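Local structure of ethylbenzene dehydrogenase beta-subunit (Aromatoleum aromaticum, 2IVF) at residues B[258-263]-B[270-275]; B[254-259]-B[307-312]; B[165-170]-B[181-186]. The protein is the iron-sulfur subunit of a multi-subunit dehydrogenase, a ferredoxin-like protein that holds three SF4 clusters and one F3S cluster and probably relays electrons between cofactors. One frame throughout, in Å; residues are numbered along the deposited sequence.

Contact 1 of 3, residues B[258-263]-B[270-275]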
loop_
_atom_site.group_PDB
_atom_site.type_symbol
_atom_site.label_atom_id
_atom_site.label_comp_id
_atom_site.label_asym_id
_atom_site.label_seq_id
_atom_site.Cartn_x
_atom_site.Cartn_y
_atom_site.Cartn_z
ATOM N N LEU B 258 15.518 1.336 -23.086
ATOM C CA LEU B 258 16.847 1.910 -23.039
ATOM C C LEU B 258 17.599 1.595 -21.757
ATOM O O LEU B 258 17.031 1.525 -20.686
ATOM C CB LEU B 258 16.765 3.436 -23.172
ATOM C CG LEU B 258 16.017 3.960 -24.382
ATOM C CD1 LEU B 258 15.826 5.465 -24.266
ATOM C CD2 LEU B 258 16.689 3.547 -25.724
ATOM N N PRO B 259 18.928 1.470 -21.867
ATOM C CA PRO B 259 19.741 1.166 -20.729
ATOM C C PRO B 259 19.868 2.297 -19.758
ATOM O O PRO B 259 19.868 3.483 -20.138
ATOM C CB PRO B 259 21.123 0.878 -21.342
ATOM C CG PRO B 259 21.162 1.645 -22.557
ATOM C CD PRO B 259 19.731 1.600 -23.090
ATOM N N LEU B 260 19.988 1.939 -18.493
ATOM C CA LEU B 260 20.212 2.944 -17.474
ATOM C C LEU B 260 21.718 3.282 -17.383
ATOM O O LEU B 260 22.576 2.413 -17.156
ATOM C CB LEU B 260 19.597 2.500 -16.126
ATOM C CG LEU B 260 19.889 3.366 -14.879
ATOM C CD1 LEU B 260 19.191 4.706 -14.973
ATOM C CD2 LEU B 260 19.471 2.610 -13.569
ATOM N N HIS B 261 22.055 4.543 -17.606
ATOM C CA HIS B 261 23.420 5.007 -17.434
ATOM C C HIS B 261 24.436 4.161 -18.236
ATOM O O HIS B 261 25.452 3.730 -17.705
ATOM C CB HIS B 261 23.804 5.025 -15.947
ATOM C CG HIS B 261 23.220 6.171 -15.158
ATOM N ND1 HIS B 261 23.400 7.495 -15.508
ATOM C CD2 HIS B 261 22.526 6.180 -14.005
ATOM C CE1 HIS B 261 22.828 8.266 -14.597
ATOM N NE2 HIS B 261 22.277 7.488 -13.684
ATOM N N ALA B 262 24.170 3.953 -19.520
ATOM C CA ALA B 262 25.092 3.234 -20.405
ATOM C C ALA B 262 26.477 3.896 -20.430
ATOM O O ALA B 262 27.480 3.233 -20.782
ATOM C CB ALA B 262 24.522 3.167 -21.799
ATOM N N GLU B 263 26.533 5.201 -20.113
ATOM C CA GLU B 263 27.814 5.922 -20.082
ATOM C C GLU B 263 28.749 5.429 -18.990
ATOM O O GLU B 263 29.927 5.741 -19.021
ATOM C CB GLU B 263 27.667 7.445 -19.985
ATOM C CG GLU B 263 27.229 7.983 -18.652
ATOM C CD GLU B 263 25.743 7.827 -18.386
ATOM O OE1 GLU B 263 25.003 7.207 -19.191
ATOM O OE2 GLU B 263 25.297 8.366 -17.357
ATOM N N ILE B 270 19.481 -4.473 -18.224
ATOM C CA ILE B 270 18.112 -4.081 -17.987
ATOM C C ILE B 270 17.798 -2.853 -18.855
ATOM O O ILE B 270 18.639 -1.966 -19.004
ATOM C CB ILE B 270 17.898 -3.776 -16.526
ATOM C CG1 ILE B 270 18.147 -5.087 -15.722
ATOM C CG2 ILE B 270 16.455 -3.244 -16.297
ATOM C CD1 ILE B 270 18.073 -4.867 -14.188
ATOM N N TYR B 271 16.587 -2.818 -19.419
ATOM C CA TYR B 271 16.211 -1.770 -20.353
ATOM C C TYR B 271 14.882 -1.194 -19.940
ATOM O O TYR B 271 13.972 -1.917 -19.566
ATOM C CB TYR B 271 16.186 -2.291 -21.781
ATOM C CG TYR B 271 17.492 -2.915 -22.194
ATOM C CD1 TYR B 271 17.806 -4.228 -21.840
ATOM C CD2 TYR B 271 18.420 -2.198 -22.951
ATOM C CE1 TYR B 271 19.036 -4.790 -22.210
ATOM C CE2 TYR B 271 19.626 -2.739 -23.303
ATOM C CZ TYR B 271 19.927 -4.030 -22.956
ATOM O OH TYR B 271 21.137 -4.485 -23.375
ATOM N N TYR B 272 14.785 0.113 -20.053
ATOM C CA TYR B 272 13.674 0.862 -19.515
ATOM C C TYR B 272 12.929 1.586 -20.630
ATOM O O TYR B 272 13.540 2.187 -21.501
ATOM C CB TYR B 272 14.190 1.909 -18.537
ATOM C CG TYR B 272 14.749 1.316 -17.284
ATOM C CD1 TYR B 272 16.090 0.916 -17.227
ATOM C CD2 TYR B 272 13.976 1.209 -16.136
ATOM C CE1 TYR B 272 16.606 0.390 -16.069
ATOM C CE2 TYR B 272 14.466 0.648 -14.991
ATOM C CZ TYR B 272 15.777 0.246 -14.954
ATOM O OH TYR B 272 16.297 -0.275 -13.803
ATOM N N VAL B 273 11.611 1.431 -20.647
ATOM C CA VAL B 273 10.729 2.274 -21.492
ATOM C C VAL B 273 10.535 3.576 -20.717
ATOM O O VAL B 273 9.982 3.585 -19.593
ATOM C CB VAL B 273 9.365 1.632 -21.793
ATOM C CG1 VAL B 273 8.590 2.496 -22.786
ATOM C CG2 VAL B 273 9.550 0.185 -22.349
ATOM N N PRO B 274 11.006 4.691 -21.297
ATOM C CA PRO B 274 10.965 5.920 -20.529
ATOM C C PRO B 274 9.529 6.432 -20.406
ATOM O O PRO B 274 8.670 6.155 -21.274
ATOM C CB PRO B 274 11.847 6.871 -21.355
ATOM C CG PRO B 274 11.725 6.423 -22.747
ATOM C CD PRO B 274 11.623 4.905 -22.629
ATOM N N PRO B 275 9.285 7.237 -19.361
ATOM C CA PRO B 275 7.980 7.738 -19.086
ATOM C C PRO B 275 7.593 8.879 -19.985
ATOM O O PRO B 275 8.365 9.827 -20.168
ATOM C CB PRO B 275 8.084 8.211 -17.631
ATOM C CG PRO B 275 9.454 8.660 -17.469
ATOM C CD PRO B 275 10.281 7.746 -18.396
HETATM O O HOH W 1 20.071 -0.583 -17.170
#

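Contact 2 of 3, residues B[254-259]-B[307-312]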
loop_
_atom_site.group_PDB
_atom_site.type_symbol
_atom_site.label_atom_id
_atom_site.label_comp_id
_atom_site.label_asym_id
_atom_site.label_seq_id
_atom_site.Cartn_x
_atom_site.Cartn_y
_atom_site.Cartn_z
ATOM N N TRP B 254 11.894 -2.512 -31.853
ATOM C CA TRP B 254 11.319 -1.189 -31.667
ATOM C C TRP B 254 12.306 -0.220 -31.050
ATOM O O TRP B 254 12.161 0.999 -31.201
ATOM C CB TRP B 254 10.068 -1.281 -30.787
ATOM C CG TRP B 254 8.942 -1.808 -31.549
ATOM C CD1 TRP B 254 8.565 -3.109 -31.644
ATOM C CD2 TRP B 254 8.032 -1.060 -32.378
ATOM N NE1 TRP B 254 7.491 -3.221 -32.485
ATOM C CE2 TRP B 254 7.146 -1.975 -32.951
ATOM C CE3 TRP B 254 7.898 0.299 -32.699
ATOM C CZ2 TRP B 254 6.103 -1.580 -33.825
ATOM C CZ3 TRP B 254 6.856 0.692 -33.539
ATOM C CH2 TRP B 254 5.986 -0.242 -34.113
ATOM N N LYS B 255 13.246 -0.762 -30.287
ATOM C CA LYS B 255 14.290 -0.006 -29.587
ATOM C C LYS B 255 13.694 1.083 -28.699
ATOM O O LYS B 255 14.138 2.218 -28.725
ATOM C CB LYS B 255 15.291 0.602 -30.569
ATOM C CG LYS B 255 15.749 -0.370 -31.644
ATOM C CD LYS B 255 16.882 0.149 -32.525
ATOM C CE LYS B 255 17.308 -0.917 -33.574
ATOM N NZ LYS B 255 16.329 -1.254 -34.738
ATOM N N VAL B 256 12.706 0.716 -27.905
ATOM C CA VAL B 256 12.027 1.684 -27.006
ATOM C C VAL B 256 12.414 1.471 -25.558
ATOM O O VAL B 256 12.002 2.213 -24.686
ATOM C CB VAL B 256 10.475 1.600 -27.134
ATOM C CG1 VAL B 256 10.045 2.167 -28.492
ATOM C CG2 VAL B 256 9.991 0.166 -26.922
ATOM N N ALA B 257 13.210 0.425 -25.310
ATOM C CA ALA B 257 13.631 0.072 -23.979
ATOM C C ALA B 257 15.149 0.385 -23.933
ATOM O O ALA B 257 15.933 -0.158 -24.722
ATOM C CB ALA B 257 13.317 -1.390 -23.682
ATOM N N LEU B 258 15.518 1.336 -23.086
ATOM C CA LEU B 258 16.847 1.910 -23.039
ATOM C C LEU B 258 17.599 1.595 -21.757
ATOM O O LEU B 258 17.031 1.525 -20.686
ATOM C CB LEU B 258 16.765 3.436 -23.172
ATOM C CG LEU B 258 16.017 3.960 -24.382
ATOM C CD1 LEU B 258 15.826 5.465 -24.266
ATOM C CD2 LEU B 258 16.689 3.547 -25.724
ATOM N N PRO B 259 18.928 1.470 -21.867
ATOM C CA PRO B 259 19.741 1.166 -20.729
ATOM C C PRO B 259 19.868 2.297 -19.758
ATOM O O PRO B 259 19.868 3.483 -20.138
ATOM C CB PRO B 259 21.123 0.878 -21.342
ATOM C CG PRO B 259 21.162 1.645 -22.557
ATOM C CD PRO B 259 19.731 1.600 -23.090
ATOM N N LYS B 307 14.318 11.082 -26.851
ATOM C CA LYS B 307 13.406 11.876 -27.680
ATOM C C LYS B 307 12.716 11.023 -28.750
ATOM O O LYS B 307 11.498 11.146 -28.968
ATOM C CB LYS B 307 14.181 13.010 -28.373
ATOM C CG LYS B 307 13.318 13.984 -29.158
ATOM C CD LYS B 307 14.144 15.214 -29.531
ATOM C CE LYS B 307 13.313 16.369 -30.012
ATOM N NZ LYS B 307 14.241 17.403 -30.713
ATOM N N ARG B 308 13.501 10.209 -29.461
ATOM C CA ARG B 308 12.981 9.291 -30.473
ATOM C C ARG B 308 11.971 8.336 -29.841
ATOM O O ARG B 308 10.845 8.163 -30.318
ATOM C CB ARG B 308 14.142 8.489 -31.148
ATOM C CG ARG B 308 13.632 7.388 -32.165
ATOM C CD ARG B 308 14.722 6.496 -32.782
ATOM N NE ARG B 308 15.417 5.815 -31.724
ATOM C CZ ARG B 308 15.002 4.703 -31.112
ATOM N NH1 ARG B 308 13.901 4.049 -31.506
ATOM N NH2 ARG B 308 15.726 4.244 -30.094
ATOM N N VAL B 309 12.363 7.764 -28.721
ATOM C CA VAL B 309 11.504 6.808 -28.077
ATOM C C VAL B 309 10.162 7.424 -27.686
ATOM O O VAL B 309 9.117 6.835 -27.931
ATOM C CB VAL B 309 12.187 6.194 -26.900
ATOM C CG1 VAL B 309 11.176 5.328 -26.097
ATOM C CG2 VAL B 309 13.421 5.403 -27.458
ATOM N N LEU B 310 10.185 8.612 -27.106
ATOM C CA LEU B 310 8.949 9.245 -26.694
ATOM C C LEU B 310 8.083 9.490 -27.913
ATOM O O LEU B 310 6.845 9.312 -27.881
ATOM C CB LEU B 310 9.238 10.544 -25.904
ATOM C CG LEU B 310 9.944 10.345 -24.553
ATOM C CD1 LEU B 310 10.278 11.717 -23.927
ATOM C CD2 LEU B 310 9.126 9.480 -23.574
ATOM N N ALA B 311 8.722 9.877 -29.019
ATOM C CA ALA B 311 7.993 10.157 -30.235
ATOM C C ALA B 311 7.314 8.874 -30.799
ATOM O O ALA B 311 6.189 8.930 -31.290
ATOM C CB ALA B 311 8.901 10.804 -31.249
ATOM N N VAL B 312 8.033 7.753 -30.711
ATOM C CA VAL B 312 7.553 6.434 -31.154
ATOM C C VAL B 312 6.365 6.049 -30.254
ATOM O O VAL B 312 5.339 5.590 -30.745
ATOM C CB VAL B 312 8.674 5.403 -31.073
ATOM C CG1 VAL B 312 8.151 3.930 -31.319
ATOM C CG2 VAL B 312 9.778 5.745 -32.057
#

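Contact 3 of 3, residues B[165-170]-B[181-186]. With F3S (Fe3-s4 cluster), chain R; HEM (protoporphyrin IX containing Fe), chain X.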
loop_
_atom_site.group_PDB
_atom_site.type_symbol
_atom_site.label_atom_id
_atom_site.label_comp_id
_atom_site.label_asym_id
_atom_site.label_seq_id
_atom_site.Cartn_x
_atom_site.Cartn_y
_atom_site.Cartn_z
ATOM N N THR B 165 40.346 -11.572 -6.216
ATOM C CA THR B 165 40.278 -12.977 -5.887
ATOM C C THR B 165 39.582 -13.760 -6.996
ATOM O O THR B 165 39.600 -14.963 -6.961
ATOM C CB THR B 165 39.549 -13.198 -4.519
ATOM O OG1 THR B 165 38.156 -12.916 -4.647
ATOM C CG2 THR B 165 40.088 -12.266 -3.483
ATOM N N GLY B 166 38.972 -13.065 -7.970
ATOM C CA GLY B 166 38.190 -13.698 -9.047
ATOM C C GLY B 166 36.958 -14.450 -8.574
ATOM O O GLY B 166 36.582 -15.456 -9.174
ATOM N N ALA B 167 36.329 -13.969 -7.502
ATOM C CA ALA B 167 35.138 -14.593 -6.953
ATOM C C ALA B 167 33.913 -14.299 -7.813
ATOM O O ALA B 167 32.903 -14.975 -7.675
ATOM C CB ALA B 167 34.864 -14.133 -5.523
ATOM N N ILE B 168 33.965 -13.273 -8.654
ATOM C CA ILE B 168 32.792 -12.900 -9.449
ATOM C C ILE B 168 32.936 -13.470 -10.852
ATOM O O ILE B 168 34.000 -13.385 -11.490
ATOM C CB ILE B 168 32.610 -11.384 -9.527
ATOM C CG1 ILE B 168 32.322 -10.831 -8.139
ATOM C CG2 ILE B 168 31.492 -10.970 -10.561
ATOM C CD1 ILE B 168 32.157 -9.327 -8.079
ATOM N N TYR B 169 31.853 -14.065 -11.335
ATOM C CA TYR B 169 31.855 -14.604 -12.674
ATOM C C TYR B 169 30.541 -14.360 -13.373
ATOM O O TYR B 169 29.534 -14.032 -12.738
ATOM C CB TYR B 169 32.159 -16.098 -12.684
ATOM C CG TYR B 169 31.158 -16.941 -11.950
ATOM C CD1 TYR B 169 31.204 -17.055 -10.560
ATOM C CD2 TYR B 169 30.158 -17.636 -12.635
ATOM C CE1 TYR B 169 30.308 -17.835 -9.883
ATOM C CE2 TYR B 169 29.257 -18.422 -11.957
ATOM C CZ TYR B 169 29.327 -18.522 -10.586
ATOM O OH TYR B 169 28.420 -19.307 -9.906
ATOM N N LYS B 170 30.584 -14.481 -14.696
ATOM C CA LYS B 170 29.403 -14.254 -15.520
ATOM C C LYS B 170 29.133 -15.570 -16.203
ATOM O O LYS B 170 29.999 -16.083 -16.910
ATOM C CB LYS B 170 29.682 -13.200 -16.569
ATOM C CG LYS B 170 28.452 -12.770 -17.361
ATOM C CD LYS B 170 28.788 -11.552 -18.239
ATOM C CE LYS B 170 27.613 -11.192 -19.201
ATOM N NZ LYS B 170 26.383 -10.734 -18.487
ATOM N N GLN B 181 30.153 -17.390 -3.273
ATOM C CA GLN B 181 30.122 -17.127 -1.850
ATOM C C GLN B 181 31.196 -17.884 -1.087
ATOM O O GLN B 181 31.519 -17.508 0.024
ATOM C CB GLN B 181 28.743 -17.451 -1.288
ATOM C CG GLN B 181 27.708 -16.534 -1.857
ATOM C CD GLN B 181 28.001 -15.088 -1.511
ATOM O OE1 GLN B 181 27.972 -14.724 -0.323
ATOM N NE2 GLN B 181 28.295 -14.250 -2.531
ATOM N N GLU B 182 31.746 -18.942 -1.672
ATOM C CA GLU B 182 32.839 -19.680 -1.039
ATOM C C GLU B 182 34.199 -19.006 -1.210
ATOM O O GLU B 182 35.059 -19.116 -0.347
ATOM C CB GLU B 182 32.950 -21.098 -1.618
ATOM C CG GLU B 182 31.719 -21.938 -1.381
ATOM C CD GLU B 182 31.848 -23.392 -1.857
ATOM O OE1 GLU B 182 32.936 -23.795 -2.355
ATOM O OE2 GLU B 182 30.840 -24.141 -1.698
ATOM N N ARG B 183 34.422 -18.371 -2.350
ATOM C CA ARG B 183 35.715 -17.754 -2.662
ATOM C C ARG B 183 35.752 -16.289 -2.185
ATOM O O ARG B 183 36.821 -15.752 -1.912
ATOM C CB ARG B 183 35.933 -17.855 -4.173
ATOM C CG ARG B 183 37.258 -17.382 -4.749
ATOM C CD ARG B 183 37.492 -17.976 -6.202
ATOM N NE ARG B 183 36.268 -17.913 -7.047
ATOM C CZ ARG B 183 35.875 -18.841 -7.939
ATOM N NH1 ARG B 183 36.581 -19.959 -8.122
ATOM N NH2 ARG B 183 34.753 -18.656 -8.645
ATOM N N CYS B 184 34.584 -15.649 -2.095
ATOM C CA CYS B 184 34.489 -14.236 -1.700
ATOM C C CYS B 184 35.104 -14.019 -0.317
ATOM O O CYS B 184 34.832 -14.765 0.621
ATOM C CB CYS B 184 33.044 -13.739 -1.688
ATOM S SG CYS B 184 32.905 -11.972 -1.270
ATOM N N LYS B 185 35.958 -12.997 -0.230
ATOM C CA LYS B 185 36.667 -12.645 1.000
ATOM C C LYS B 185 36.145 -11.323 1.560
ATOM O O LYS B 185 36.707 -10.817 2.506
ATOM C CB LYS B 185 38.137 -12.502 0.692
ATOM C CG LYS B 185 38.776 -13.794 0.211
ATOM C CD LYS B 185 40.208 -13.550 -0.102
ATOM C CE LYS B 185 40.916 -14.783 -0.588
ATOM N NZ LYS B 185 42.368 -14.504 -0.631
ATOM N N GLY B 186 35.147 -10.722 0.916
ATOM C CA GLY B 186 34.583 -9.457 1.372
ATOM C C GLY B 186 35.516 -8.256 1.158
ATOM O O GLY B 186 35.459 -7.266 1.899
HETATM FE FE1 F3S R . 34.146 -10.571 -2.607
HETATM FE FE3 F3S R . 35.829 -9.910 -4.553
HETATM FE FE4 F3S R . 33.926 -8.277 -3.983
HETATM S S1 F3S R . 36.324 -10.862 -2.581
HETATM S S2 F3S R . 33.459 -8.611 -1.813
HETATM S S3 F3S R . 33.711 -10.353 -4.716
HETATM S S4 F3S R . 36.004 -7.691 -4.481
HETATM C CHA HEM X . 46.216 -10.708 -0.427
HETATM C CHB HEM X . 50.016 -11.127 2.535
HETATM C CHC HEM X . 52.836 -8.534 -0.434
HETATM C CHD HEM X . 48.973 -7.984 -3.305
HETATM C C1A HEM X . 47.027 -11.047 0.617
HETATM C C2A HEM X . 46.640 -11.872 1.724
HETATM C C3A HEM X . 47.696 -11.996 2.542
HETATM C C4A HEM X . 48.772 -11.239 1.972
HETATM C CMA HEM X . 47.771 -12.780 3.866
HETATM C CAA HEM X . 45.235 -12.492 1.874
HETATM C CBA HEM X . 44.256 -11.454 2.384
HETATM C CGA HEM X . 42.924 -12.127 2.526
HETATM O O1A HEM X . 42.798 -13.348 2.232
HETATM O O2A HEM X . 41.978 -11.434 2.942
HETATM C C1B HEM X . 51.086 -10.434 2.030
HETATM C C2B HEM X . 52.360 -10.260 2.690
HETATM C C3B HEM X . 53.143 -9.548 1.872
HETATM C C4B HEM X . 52.398 -9.253 0.668
HETATM C CMB HEM X . 52.685 -10.797 4.100
HETATM C CAB HEM X . 54.579 -9.084 2.141
HETATM C CBB HEM X . 55.491 -9.018 1.177
HETATM C C1C HEM X . 52.014 -8.111 -1.447
HETATM C C2C HEM X . 52.334 -7.099 -2.433
HETATM C C3C HEM X . 51.234 -6.960 -3.211
HETATM C C4C HEM X . 50.210 -7.850 -2.711
HETATM C CMC HEM X . 53.699 -6.378 -2.559
HETATM C CAC HEM X . 51.001 -6.052 -4.435
HETATM C CBC HEM X . 51.986 -5.788 -5.292
HETATM C C1D HEM X . 47.914 -8.680 -2.826
HETATM C C2D HEM X . 46.655 -8.763 -3.525
HETATM C C3D HEM X . 45.785 -9.628 -2.613
HETATM C C4D HEM X . 46.615 -9.944 -1.476
HETATM C CMD HEM X . 46.314 -8.126 -4.901
HETATM C CAD HEM X . 44.339 -10.095 -2.791
HETATM C CBD HEM X . 44.354 -11.508 -3.352
HETATM C CGD HEM X . 43.225 -12.331 -2.823
HETATM O O1D HEM X . 42.913 -13.357 -3.476
HETATM O O2D HEM X . 42.666 -11.979 -1.761
HETATM N NA HEM X . 48.338 -10.673 0.790
HETATM N NB HEM X . 51.153 -9.824 0.801
HETATM N NC HEM X . 50.708 -8.549 -1.632
HETATM N ND HEM X . 47.859 -9.379 -1.624
HETATM FE FE HEM X . 49.526 -9.638 -0.427
#

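Contact 1 of 3, residues B[258-263]-B[270-275]
Leu258 is gripped by Tyr272 through two backbone hydrogen bonds: Leu258 N gives to Tyr272 O and Tyr272 N to Leu258 O, both 2.7 Å, at 172° and 156°. They form the antiparallel hydrogen-bonded pair of a short beta hairpin. Leu258 O also takes a CA-H...O contact from Tyr271 CA at 3.4 Å and lies in plane at the edge of the Tyr272 ring. In the Leu258 side chain chi2 (171°) puts CD1 trans to CA, where it just reaches Pro274 CG at 4.5 Å. At Pro259 the backbone nitrogen has no hydrogen to give, and the ring instead packs its CD 4.0 Å from Tyr271 CD2, the two side chains crossing obliquely. By Leu260 the strands have parted: a water accepts from Leu260 N (2.8 Å) and donates to Ile270 O (2.7 Å). Leu260, an apolar residue suited to this buried place, sets its CB 3.7 Å from Tyr272 CE1. The Tyr272 hydroxyl is bonded to Ala148 O. Strand 270-273 runs between 258-259 and strand 19-24 in a mixed sheet, while helix 306-321 packs on Leu258 and Pro274 through Val309.

Contact 2 of 3, residues B[254-259]-B[307-312]
Arg308 reaches across to the carbonyl of Lys255. From CB its chain starts with CG anti to the backbone N (chi1 175°), runs on extended to CD and bends at chi3, and the guanidinium meets the other segment edge-on. NH2 gives a hydrogen bond of 2.9 Å to Lys255 O, at 154° and in the carbonyl plane; NH1 adds a weak one of 3.3 Å to the same oxygen, and Trp254 O also lies at the guanidinium edge. NH2 forms a salt bridge to Glu305. Arginine suits the place because its planar N-H groups can share one oxygen. Lys255, with positive phi, is the first residue to leave helical geometry after helix 246-253; the partial negative charge of that helix end may add to the attraction. Beside this polar link, helix 306-321 packs its valines against the turn and the start of strand 258-259. Val309 sets CG1 3.5 Å from Val256 O and CG2 4.0 Å from Leu258 CD1, the Leu258 and Val309 side chains sliding past each other in opposite directions. One turn on, Val312 CG1 lies 3.8 Å from Val256 CG1 and 3.9 Å from Trp254 CE3, at the indole edge. Leu328 of helix 327-333 touches Trp254, Val256 and Val312.

Contact 3 of 3, residues B[165-170]-B[181-186]
Thr165 turns two groups to two partners: at chi1 71° its OG1 stands between the backbone N and the carbonyl carbon, 3.4 Å from F3S S1, while CG2, anti to the carbonyl carbon, packs 3.6 Å from Lys185 CD. Lys185 is extended beyond CG, and this straight chain carries NZ to both propionates of HEM, with hydrogen bonds of 2.8 Å to O2D and 3.1 Å to O1A. NZ is also hydrogen-bonded to the backbone of a chain of another protein. Cys184 binds iron FE1 of the F3S cluster through SG at 2.3 Å, and Gly186 N donates to that sulfur at 3.4 Å. Behind the ligand, Ala167 sets CB 4.3 Å from Cys184 CB; a small methyl suits the close approach of the two backbones. Gly166, with positive phi, makes the turn before it. Arg183 CD and NE lie near the carbonyl oxygens of Thr165 and Gly166; its guanidinium turns an edge to Ala167 CA and forms a salt bridge with Asp180. Tyr169 OH is hydrogen-bonded to Glu65 of the alpha-subunit. Both segments belong to the 4Fe-4S dicluster domain. A lysine between two propionates probably offsets their negative charge, and an N-H on the cysteine sulfur would be expected to draw charge off the thiolate. Since Lys185 N also lies 3.2 Å from F3S S1, one residue spans the gap from cluster to HEM, consistent with electron passage between them.

Overall arrangement
Contacts 1 and 2 are neighbours, their centres 9 Å apart, and share Leu258 and Pro259: one pairs strand 258-259 within the sheet, the other sets the same stretch against helix 306-321. They also touch directly, as where Pro274 CD lies 3.5 Å from Val309 CG1 and Tyr271 CB 3.6 Å from Ala257 CB. Contact 3 stands apart, its centre 28 Å from that of contact 1 and 37 Å from that of contact 2, and comes earlier in the chain. It holds the F3S and HEM end of the subunit, whereas contact 1 brings the Ile270 side chain to about 7 Å from an SF4 cluster and contact 2 lies farther out, toward the chain's periphery.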